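Local coordinates for protein MHC class I antigen (Ctenopharyngodon idella, PDB 5H5Z) that presents peptides at the cell surface as the heavy chain of a bony fish MHC class I complex with beta-2-microglobulin, at the interface of chains A and B. Sequence-based numbering; all coordinates share one arbitrary frame. Chains: chain A, MHC class I antigen; chain B, Beta-2-microglobulin.

Contact 1: the interface of chains A and B. Residues chain A 184, 186-188, 197, 271-273; chain B 15-17, 96-98.
The C-terminus of beta-2-microglobulin meets the immunoglobulin C1-set domain of the class I heavy chain here, and one residue, B:Met98, brings both an apolar side chain and a terminal carboxylate to the task. The tight part is apolar. CG of B:Met98 lies against the CD2 methyl of A:Leu186 at 3.8 Å, the two chains crossing obliquely, and the thioether then bends (chi3 78°) so that CE turns toward A:Ile271 CD1 and the backbone of A:Thr272. The same CD2 methyl touches CB of B:Pro15, whose ring approaches A:Leu186 at about a right angle and sets its CD edge 3.7 Å from CD2 of the A:His197 imidazole.

Beyond this core the packing gives way to a polar, hydrated side. The side-chain amine nitrogen NZ of A:Lys188, its chain bent at chi3 and chi4, donates to the carboxylate OXT of B:Met98 at 2.9 Å, a pairing that would be strengthened if both groups are charged, as expected. The other carboxylate oxygen, O, is gripped by the backbone N of A:Asn273 at 2.9 Å, from above the carboxylate plane. The hydroxyl OG1 of A:Thr272 lies in that plane, 3.2 Å from B:Met98 O, but its one proton is shared with the nearer carbonyls of A:Gln187 and A:Asn273. A water joins B:Met98 O to the carbonyls of A:Lys188 and A:Asn273. Alongside, the A:Asn273 side-chain amide ND2 points almost straight (173° at H) at the carbonyl O of B:Gly16, 2.9 Å away.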
ATOM      1  N   SER A 184       0.643 -22.403   7.777  1.00 21.15           N
ATOM      2  CA  SER A 184       0.266 -23.081   9.021  1.00 22.49           C
ATOM      3  C   SER A 184      -1.253 -23.227   9.138  1.00 23.77           C
ATOM      4  O   SER A 184      -2.007 -22.444   8.552  1.00 23.41           O
ATOM      5  CB  SER A 184       0.812 -22.329  10.240  1.00 23.00           C
ATOM      6  OG  SER A 184       2.230 -22.334  10.261  1.00 30.82           O
ATOM      7  N   LEU A 186      -4.115 -23.087  12.003  1.00 24.22           N
ATOM      8  CA  LEU A 186      -4.241 -22.517  13.338  1.00 23.14           C
ATOM      9  C   LEU A 186      -5.609 -22.792  13.914  1.00 23.84           C
ATOM     10  O   LEU A 186      -6.609 -22.789  13.195  1.00 26.52           O
ATOM     11  CB  LEU A 186      -4.017 -21.000  13.292  1.00 24.82           C
ATOM     12  CG  LEU A 186      -2.822 -20.438  12.508  1.00 29.07           C
ATOM     13  CD1 LEU A 186      -2.783 -18.918  12.584  1.00 29.69           C
ATOM     14  CD2 LEU A 186      -1.505 -21.040  12.966  1.00 30.76           C
ATOM     15  N   GLN A 187      -5.651 -23.031  15.216  1.00 24.71           N
ATOM     16  CA  GLN A 187      -6.917 -23.213  15.910  1.00 26.93           C
ATOM     17  C   GLN A 187      -6.770 -22.784  17.359  1.00 28.86           C
ATOM     18  O   GLN A 187      -5.812 -23.163  18.029  1.00 29.07           O
ATOM     19  CB  GLN A 187      -7.355 -24.672  15.832  1.00 26.46           C
ATOM     20  CG  GLN A 187      -8.822 -24.888  16.150  1.00 29.34           C
ATOM     21  CD  GLN A 187      -9.234 -26.343  16.062  1.00 25.71           C
ATOM     22  OE1 GLN A 187      -8.435 -27.237  16.317  1.00 27.72           O
ATOM     23  NE2 GLN A 187     -10.493 -26.586  15.717  1.00 27.83           N
ATOM     24  N   LYS A 188      -7.721 -21.988  17.836  1.00 26.77           N
ATOM     25  CA  LYS A 188      -7.676 -21.476  19.201  1.00 28.18           C
ATOM     26  C   LYS A 188      -8.178 -22.501  20.214  1.00 27.49           C
ATOM     27  O   LYS A 188      -7.673 -22.581  21.330  1.00 27.05           O
ATOM     28  CB  LYS A 188      -8.482 -20.184  19.307  1.00 31.89           C
ATOM     29  CG  LYS A 188      -7.929 -19.052  18.454  1.00 32.09           C
ATOM     30  CD  LYS A 188      -8.559 -17.714  18.803  1.00 41.49           C
ATOM     31  CE  LYS A 188      -8.191 -17.261  20.209  1.00 43.42           C
ATOM     32  NZ  LYS A 188      -6.897 -16.528  20.250  1.00 35.94           N
ATOM     33  N   HIS A 197      -3.256 -20.128   7.374  1.00 19.28           N
ATOM     34  CA  HIS A 197      -2.506 -18.882   7.318  1.00 20.74           C
ATOM     35  C   HIS A 197      -1.285 -19.046   6.421  1.00 21.43           C
ATOM     36  O   HIS A 197      -0.471 -19.943   6.645  1.00 22.45           O
ATOM     37  CB  HIS A 197      -2.076 -18.479   8.736  1.00 20.43           C
ATOM     38  CG  HIS A 197      -1.274 -17.215   8.796  1.00 23.15           C
ATOM     39  ND1 HIS A 197      -1.846 -15.963   8.701  1.00 28.07           N
ATOM     40  CD2 HIS A 197       0.054 -17.009   8.961  1.00 22.45           C
ATOM     41  CE1 HIS A 197      -0.900 -15.042   8.786  1.00 26.64           C
ATOM     42  NE2 HIS A 197       0.260 -15.651   8.947  1.00 28.28           N
ATOM     43  N   ILE A 271      -1.825 -26.239  14.881  1.00 23.75           N
ATOM     44  CA  ILE A 271      -1.116 -25.699  16.037  1.00 26.25           C
ATOM     45  C   ILE A 271      -2.015 -24.757  16.837  1.00 24.33           C
ATOM     46  O   ILE A 271      -2.987 -24.204  16.311  1.00 24.87           O
ATOM     47  CB  ILE A 271       0.224 -25.013  15.658  1.00 24.16           C
ATOM     48  CG1 ILE A 271       0.003 -23.829  14.704  1.00 23.67           C
ATOM     49  CG2 ILE A 271       1.203 -26.036  15.089  1.00 23.95           C
ATOM     50  CD1 ILE A 271       1.251 -23.011  14.439  1.00 29.09           C
ATOM     51  N   THR A 272      -1.687 -24.592  18.113  1.00 23.16           N
ATOM     52  CA  THR A 272      -2.487 -23.781  19.023  1.00 25.60           C
ATOM     53  C   THR A 272      -1.632 -23.298  20.190  1.00 26.03           C
ATOM     54  O   THR A 272      -0.599 -23.896  20.506  1.00 31.47           O
ATOM     55  CB  THR A 272      -3.709 -24.574  19.544  1.00 27.19           C
ATOM     56  OG1 THR A 272      -4.544 -23.729  20.352  1.00 28.14           O
ATOM     57  CG2 THR A 272      -3.272 -25.788  20.341  1.00 27.27           C
ATOM     58  N   ASN A 273      -2.051 -22.197  20.801  1.00 26.62           N
ATOM     59  CA  ASN A 273      -1.483 -21.733  22.058  1.00 28.64           C
ATOM     60  C   ASN A 273      -2.245 -22.382  23.211  1.00 37.76           C
ATOM     61  O   ASN A 273      -3.378 -22.834  23.022  1.00 43.52           O
ATOM     62  CB  ASN A 273      -1.573 -20.208  22.146  1.00 29.41           C
ATOM     63  CG  ASN A 273      -0.545 -19.505  21.275  1.00 30.16           C
ATOM     64  OD1 ASN A 273       0.594 -19.955  21.142  1.00 32.40           O
ATOM     65  ND2 ASN A 273      -0.937 -18.380  20.691  1.00 31.98           N
TER
ATOM     66  N   PRO B  15       2.333 -16.793  12.390  1.00 25.10           N
ATOM     67  CA  PRO B  15       1.366 -17.204  13.401  1.00 27.99           C
ATOM     68  C   PRO B  15       1.833 -16.775  14.791  1.00 28.16           C
ATOM     69  O   PRO B  15       3.022 -16.911  15.118  1.00 27.86           O
ATOM     70  CB  PRO B  15       1.373 -18.726  13.277  1.00 27.45           C
ATOM     71  CG  PRO B  15       1.618 -18.952  11.829  1.00 25.25           C
ATOM     72  CD  PRO B  15       2.601 -17.881  11.427  1.00 24.71           C
ATOM     73  N   GLY B  16       0.908 -16.243  15.583  1.00 26.65           N
ATOM     74  CA  GLY B  16       1.231 -15.673  16.892  1.00 27.26           C
ATOM     75  C   GLY B  16       1.452 -16.707  17.977  1.00 28.25           C
ATOM     76  O   GLY B  16       0.731 -16.729  18.974  1.00 33.55           O
ATOM     77  N   GLU B  17       2.452 -17.566  17.776  1.00 29.23           N
ATOM     78  CA  GLU B  17       2.844 -18.574  18.756  1.00 26.99           C
ATOM     79  C   GLU B  17       3.563 -17.897  19.919  1.00 26.65           C
ATOM     80  O   GLU B  17       4.486 -17.110  19.703  1.00 29.40           O
ATOM     81  CB  GLU B  17       3.763 -19.609  18.097  1.00 35.40           C
ATOM     82  CG  GLU B  17       4.299 -20.682  19.033  1.00 43.69           C
ATOM     83  CD  GLU B  17       5.400 -21.508  18.399  1.00 50.51           C
ATOM     84  OE1 GLU B  17       6.389 -21.820  19.098  1.00 53.13           O
ATOM     85  OE2 GLU B  17       5.281 -21.843  17.203  1.00 50.87           O
ATOM     86  N   SER B  96      -4.657 -13.412  18.001  1.00 27.68           N
ATOM     87  CA  SER B  96      -3.623 -14.350  17.548  0.50 30.39           C
ATOM     88  C   SER B  96      -4.113 -15.450  16.594  1.00 32.43           C
ATOM     89  O   SER B  96      -3.311 -16.052  15.884  1.00 35.29           O
ATOM     90  CB  SER B  96      -2.906 -14.983  18.744  0.50 31.56           C
ATOM     91  OG  SER B  96      -3.752 -15.890  19.415  0.50 28.18           O
ATOM     92  N   ASN B  97      -5.414 -15.724  16.572  1.00 31.48           N
ATOM     93  CA  ASN B  97      -5.942 -16.841  15.751  1.00 34.30           C
ATOM     94  C   ASN B  97      -5.421 -18.209  16.222  1.00 31.45           C
ATOM     95  O   ASN B  97      -5.749 -19.245  15.638  1.00 28.84           O
ATOM     96  CB  ASN B  97      -5.621 -16.664  14.254  1.00 36.76           C
ATOM     97  CG  ASN B  97      -6.236 -15.410  13.654  1.00 37.54           C
ATOM     98  OD1 ASN B  97      -7.415 -15.124  13.850  1.00 40.22           O
ATOM     99  ND2 ASN B  97      -5.437 -14.669  12.889  1.00 42.20           N
ATOM    100  N   MET B  98      -4.600 -18.193  17.271  1.00 33.77           N
ATOM    101  CA  MET B  98      -4.041 -19.401  17.877  1.00 34.29           C
ATOM    102  C   MET B  98      -4.410 -19.510  19.345  1.00 35.20           C
ATOM    103  O   MET B  98      -4.233 -20.567  19.947  1.00 31.76           O
ATOM    104  CB  MET B  98      -2.524 -19.376  17.794  1.00 38.86           C
ATOM    105  CG  MET B  98      -1.938 -19.924  16.520  1.00 41.21           C
ATOM    106  SD  MET B  98      -0.148 -19.845  16.664  1.00 40.28           S
ATOM    107  CE  MET B  98       0.225 -21.251  17.706  1.00 36.02           C
ATOM    108  OXT MET B  98      -4.861 -18.547  19.966  1.00 39.26           O
TER
HETATM  109  O   HOH W   1      -5.529 -21.013  22.196  1.00 36.12           O

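Contact 2: the interface of chains A and B. Residues chain A 8-10, 91, 93-95, 113, 116; chain B 32, 57-58, 60-61, 63.
Two aromatic side chains of beta-2-microglobulin, B:Phe57 and B:Trp61, form the apolar centre of this MHC class I interface, pressed against the underside of the beta-sheet floor that carries the peptide-binding groove. The indole of B:Trp61 is held on both faces: the methyl CB of A:Ala113 sits over its centre in a CH-pi contact, 3.3 Å from the centroid of the five-membered ring, while SD of A:Met95 lies over the opposite face, shifted toward the rim. A:Met95 takes the crowded first torsion, CG between backbone N and carbonyl carbon (chi1 63°), and its CG lies on the side of that same face, at the rim, 3.7 Å from CH2 of B:Trp61.

B:Phe57, also in the crowded position, meets A:Val8 tip to tip, with CB of the valine over one ring face, offset toward the rim and 3.9 Å from the centroid. Over the centre of the other face, 3.2 Å above the plane, stands the amide nitrogen NE2 of A:Gln93; amide and ring are inclined by 71°.

This glutamine carries the transition from apolar to polar. Its CB packs on the A:Ala113 side of the B:Trp61 indole, at the rim near CE3, and its chain continues extended past CG until NE2 donates to the backbone carbonyl O of B:Trp61 at 2.9 Å. The bond is nearly straight (173° at H), follows a carbonyl lone pair and stays in the amide plane, so the amide is fixed in rotation while wedged among aromatic groups. B:Phe63 brings its CZ tip to within 3.3 Å of NE2, and its ring edge faces the hydroxyl OG1 of A:Thr10 in plane. Farther out, the poorly ordered B:His32 approaches A:Thr91 tip to tip. At the rim a water links the carbonyl O of A:Gly116, at 2.8 Å, to the carbonyl O of B:Gly60.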
ATOM      1  N   VAL A   8       3.524   8.991  -6.592  1.00 16.24           N
ATOM      2  CA  VAL A   8       2.341   9.508  -5.898  1.00 17.98           C
ATOM      3  C   VAL A   8       2.738  10.741  -5.086  1.00 17.90           C
ATOM      4  O   VAL A   8       3.603  10.664  -4.213  1.00 20.39           O
ATOM      5  CB  VAL A   8       1.618   8.431  -5.037  1.00 22.12           C
ATOM      6  CG1 VAL A   8       1.012   7.347  -5.924  1.00 21.90           C
ATOM      7  CG2 VAL A   8       2.543   7.825  -3.992  1.00 23.46           C
ATOM      8  N   TYR A   9       2.145  11.885  -5.424  1.00 18.27           N
ATOM      9  CA  TYR A   9       2.428  13.141  -4.728  1.00 18.02           C
ATOM     10  C   TYR A   9       1.248  13.513  -3.836  1.00 17.59           C
ATOM     11  O   TYR A   9       0.096  13.472  -4.283  1.00 19.05           O
ATOM     12  CB  TYR A   9       2.611  14.301  -5.707  1.00 20.77           C
ATOM     13  CG  TYR A   9       3.739  14.214  -6.725  1.00 20.32           C
ATOM     14  CD1 TYR A   9       4.725  13.221  -6.662  1.00 21.46           C
ATOM     15  CD2 TYR A   9       3.818  15.157  -7.748  1.00 22.31           C
ATOM     16  CE1 TYR A   9       5.746  13.169  -7.605  1.00 21.37           C
ATOM     17  CE2 TYR A   9       4.840  15.121  -8.687  1.00 21.42           C
ATOM     18  CZ  TYR A   9       5.794  14.126  -8.612  1.00 22.40           C
ATOM     19  OH  TYR A   9       6.789  14.098  -9.558  1.00 23.32           O
ATOM     20  N   THR A  10       1.532  13.906  -2.596  1.00 17.70           N
ATOM     21  CA  THR A  10       0.492  14.421  -1.693  1.00 19.85           C
ATOM     22  C   THR A  10       0.792  15.845  -1.233  1.00 21.53           C
ATOM     23  O   THR A  10       1.814  16.101  -0.594  1.00 22.89           O
ATOM     24  CB  THR A  10       0.301  13.531  -0.448  1.00 20.58           C
ATOM     25  OG1 THR A  10       0.039  12.181  -0.853  1.00 21.58           O
ATOM     26  CG2 THR A  10      -0.866  14.044   0.416  1.00 20.13           C
ATOM     27  N   THR A  91      -6.500  18.907   0.482  1.00 27.95           N
ATOM     28  CA  THR A  91      -5.460  18.069  -0.110  1.00 25.54           C
ATOM     29  C   THR A  91      -5.491  18.128  -1.630  1.00 27.82           C
ATOM     30  O   THR A  91      -6.555  18.274  -2.242  1.00 25.32           O
ATOM     31  CB  THR A  91      -5.585  16.587   0.309  1.00 31.51           C
ATOM     32  OG1 THR A  91      -6.687  15.986  -0.378  1.00 34.53           O
ATOM     33  CG2 THR A  91      -5.791  16.442   1.811  1.00 28.70           C
ATOM     34  N   GLN A  93      -3.655  15.906  -4.841  1.00 22.29           N
ATOM     35  CA  GLN A  93      -2.930  14.674  -5.140  1.00 20.95           C
ATOM     36  C   GLN A  93      -2.667  14.503  -6.626  1.00 21.30           C
ATOM     37  O   GLN A  93      -3.470  14.909  -7.465  1.00 21.61           O
ATOM     38  CB  GLN A  93      -3.714  13.459  -4.646  1.00 21.34           C
ATOM     39  CG  GLN A  93      -3.671  13.219  -3.151  1.00 21.05           C
ATOM     40  CD  GLN A  93      -4.771  12.268  -2.707  1.00 23.96           C
ATOM     41  OE1 GLN A  93      -5.951  12.612  -2.737  1.00 23.48           O
ATOM     42  NE2 GLN A  93      -4.389  11.064  -2.309  1.00 21.22           N
ATOM     43  N   ASN A  94      -1.540  13.871  -6.932  1.00 20.79           N
ATOM     44  CA  ASN A  94      -1.187  13.494  -8.288  1.00 19.27           C
ATOM     45  C   ASN A  94      -0.627  12.077  -8.232  1.00 20.39           C
ATOM     46  O   ASN A  94       0.219  11.767  -7.388  1.00 19.74           O
ATOM     47  CB  ASN A  94      -0.150  14.484  -8.839  1.00 19.09           C
ATOM     48  CG  ASN A  94       0.286  14.189 -10.274  1.00 19.60           C
ATOM     49  OD1 ASN A  94      -0.471  13.671 -11.102  1.00 21.86           O
ATOM     50  ND2 ASN A  94       1.511  14.576 -10.582  1.00 18.68           N
ATOM     51  N   MET A  95      -1.135  11.207  -9.094  1.00 17.82           N
ATOM     52  CA  MET A  95      -0.480   9.929  -9.336  1.00 17.42           C
ATOM     53  C   MET A  95      -0.276   9.750 -10.834  1.00 17.57           C
ATOM     54  O   MET A  95      -1.154  10.067 -11.640  1.00 19.28           O
ATOM     55  CB  MET A  95      -1.261   8.754  -8.728  1.00 19.89           C
ATOM     56  CG  MET A  95      -2.646   8.541  -9.315  1.00 22.06           C
ATOM     57  SD  MET A  95      -3.616   7.338  -8.394  1.00 33.43           S
ATOM     58  CE  MET A  95      -2.581   5.880  -8.549  1.00 34.39           C
ATOM     59  N   ALA A 113      -6.322  14.704  -8.072  1.00 21.31           N
ATOM     60  CA  ALA A 113      -7.522  14.752  -7.225  1.00 21.31           C
ATOM     61  C   ALA A 113      -7.440  15.889  -6.232  1.00 22.66           C
ATOM     62  O   ALA A 113      -6.356  16.215  -5.731  1.00 22.08           O
ATOM     63  CB  ALA A 113      -7.722  13.438  -6.477  1.00 21.02           C
ATOM     64  N   GLY A 116      -9.275  14.233  -2.298  1.00 24.13           N
ATOM     65  CA  GLY A 116      -9.462  12.803  -2.544  1.00 25.28           C
ATOM     66  C   GLY A 116     -10.531  12.432  -3.559  1.00 25.35           C
ATOM     67  O   GLY A 116     -10.982  11.289  -3.593  1.00 25.66           O
TER
ATOM     68  N   HIS B  32      -9.024   9.226   4.454  1.00 27.66           N
ATOM     69  CA  HIS B  32      -8.813  10.596   3.971  1.00 27.86           C
ATOM     70  C   HIS B  32      -9.507  11.529   4.963  1.00 29.89           C
ATOM     71  O   HIS B  32     -10.612  11.220   5.404  1.00 30.48           O
ATOM     72  CB  HIS B  32      -9.422  10.783   2.580  1.00 34.92           C
ATOM     73  CG  HIS B  32      -9.437  12.207   2.108  1.00 47.15           C
ATOM     74  ND1 HIS B  32      -8.349  12.803   1.509  1.00 42.57           N
ATOM     75  CD2 HIS B  32     -10.405  13.155   2.158  1.00 49.35           C
ATOM     76  CE1 HIS B  32      -8.645  14.053   1.206  1.00 53.51           C
ATOM     77  NE2 HIS B  32      -9.886  14.293   1.590  1.00 58.12           N
ATOM     78  N   PHE B  57      -0.836   6.400  -1.311  1.00 23.16           N
ATOM     79  CA  PHE B  57      -2.250   6.165  -1.565  1.00 22.31           C
ATOM     80  C   PHE B  57      -2.423   5.286  -2.790  1.00 24.79           C
ATOM     81  O   PHE B  57      -1.508   5.160  -3.618  1.00 26.86           O
ATOM     82  CB  PHE B  57      -3.028   7.490  -1.701  1.00 22.24           C
ATOM     83  CG  PHE B  57      -2.479   8.426  -2.745  1.00 21.05           C
ATOM     84  CD1 PHE B  57      -2.891   8.331  -4.069  1.00 22.53           C
ATOM     85  CD2 PHE B  57      -1.576   9.430  -2.396  1.00 22.50           C
ATOM     86  CE1 PHE B  57      -2.389   9.195  -5.037  1.00 21.82           C
ATOM     87  CE2 PHE B  57      -1.078  10.305  -3.355  1.00 21.32           C
ATOM     88  CZ  PHE B  57      -1.487  10.190  -4.676  1.00 22.20           C
ATOM     89  N   GLU B  58      -3.591   4.664  -2.883  1.00 28.82           N
ATOM     90  CA  GLU B  58      -3.904   3.752  -3.972  1.00 33.64           C
ATOM     91  C   GLU B  58      -4.773   4.447  -5.007  1.00 33.07           C
ATOM     92  O   GLU B  58      -5.131   5.618  -4.842  1.00 30.96           O
ATOM     93  CB  GLU B  58      -4.633   2.521  -3.420  1.00 38.47           C
ATOM     94  CG  GLU B  58      -3.757   1.616  -2.567  1.00 46.59           C
ATOM     95  CD  GLU B  58      -4.537   0.501  -1.902  1.00 50.86           C
ATOM     96  OE1 GLU B  58      -5.472   0.795  -1.126  1.00 53.83           O
ATOM     97  OE2 GLU B  58      -4.206  -0.677  -2.149  1.00 60.33           O
ATOM     98  N   GLY B  60      -8.104   5.465  -6.494  1.00 34.62           N
ATOM     99  CA  GLY B  60      -9.238   5.871  -5.673  1.00 32.78           C
ATOM    100  C   GLY B  60      -8.851   6.938  -4.662  1.00 27.43           C
ATOM    101  O   GLY B  60      -9.722   7.536  -4.020  1.00 28.95           O
ATOM    102  N   TRP B  61      -7.540   7.144  -4.498  1.00 24.17           N
ATOM    103  CA  TRP B  61      -6.963   8.282  -3.759  1.00 23.53           C
ATOM    104  C   TRP B  61      -6.846   8.126  -2.240  1.00 22.80           C
ATOM    105  O   TRP B  61      -6.232   8.966  -1.580  1.00 24.53           O
ATOM    106  CB  TRP B  61      -7.703   9.590  -4.077  1.00 21.68           C
ATOM    107  CG  TRP B  61      -7.822   9.879  -5.534  1.00 23.06           C
ATOM    108  CD1 TRP B  61      -8.945   9.793  -6.305  1.00 24.17           C
ATOM    109  CD2 TRP B  61      -6.768  10.291  -6.401  1.00 22.41           C
ATOM    110  NE1 TRP B  61      -8.655  10.143  -7.605  1.00 25.74           N
ATOM    111  CE2 TRP B  61      -7.321  10.444  -7.693  1.00 24.78           C
ATOM    112  CE3 TRP B  61      -5.405  10.550  -6.210  1.00 21.50           C
ATOM    113  CZ2 TRP B  61      -6.562  10.857  -8.789  1.00 23.12           C
ATOM    114  CZ3 TRP B  61      -4.649  10.956  -7.302  1.00 22.28           C
ATOM    115  CH2 TRP B  61      -5.232  11.104  -8.573  1.00 23.37           C
ATOM    116  N   PHE B  63      -5.634   6.913   1.403  1.00 23.84           N
ATOM    117  CA  PHE B  63      -4.290   6.702   1.934  1.00 22.13           C
ATOM    118  C   PHE B  63      -4.162   5.382   2.692  1.00 22.30           C
ATOM    119  O   PHE B  63      -5.145   4.846   3.201  1.00 24.26           O
ATOM    120  CB  PHE B  63      -3.916   7.861   2.864  1.00 22.71           C
ATOM    121  CG  PHE B  63      -3.834   9.189   2.175  1.00 23.66           C
ATOM    122  CD1 PHE B  63      -2.678   9.552   1.499  1.00 23.18           C
ATOM    123  CD2 PHE B  63      -4.906  10.083   2.203  1.00 25.20           C
ATOM    124  CE1 PHE B  63      -2.588  10.783   0.859  1.00 23.94           C
ATOM    125  CE2 PHE B  63      -4.825  11.312   1.561  1.00 26.66           C
ATOM    126  CZ  PHE B  63      -3.661  11.662   0.889  1.00 26.42           C
TER
HETATM  127  O   HOH W   2     -10.473   9.344  -1.697  1.00 39.33           O

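About 37 Å separates the C-alpha centres of contact 1 and contact 2, and they have no residue or secondary-structure element in common. Beta-2-microglobulin therefore bridges two parts of the heavy chain: contact 1 engages the C1-set domain through strands 182-187 and 194-199 and the loop at 271-273, whereas contact 2 engages groove-floor strands 3-13, 90-100 and 106-114. On the light chain, the C-terminal tail and the loop at 15-17 serve contact 1, and residues around strands 56-57 and 63-71 serve contact 2. Attachment at such distant sites would tend to fix the domain arrangement. Beta-2-microglobulin alters the peptide presentation profile, plausibly through contact 2 beneath the groove.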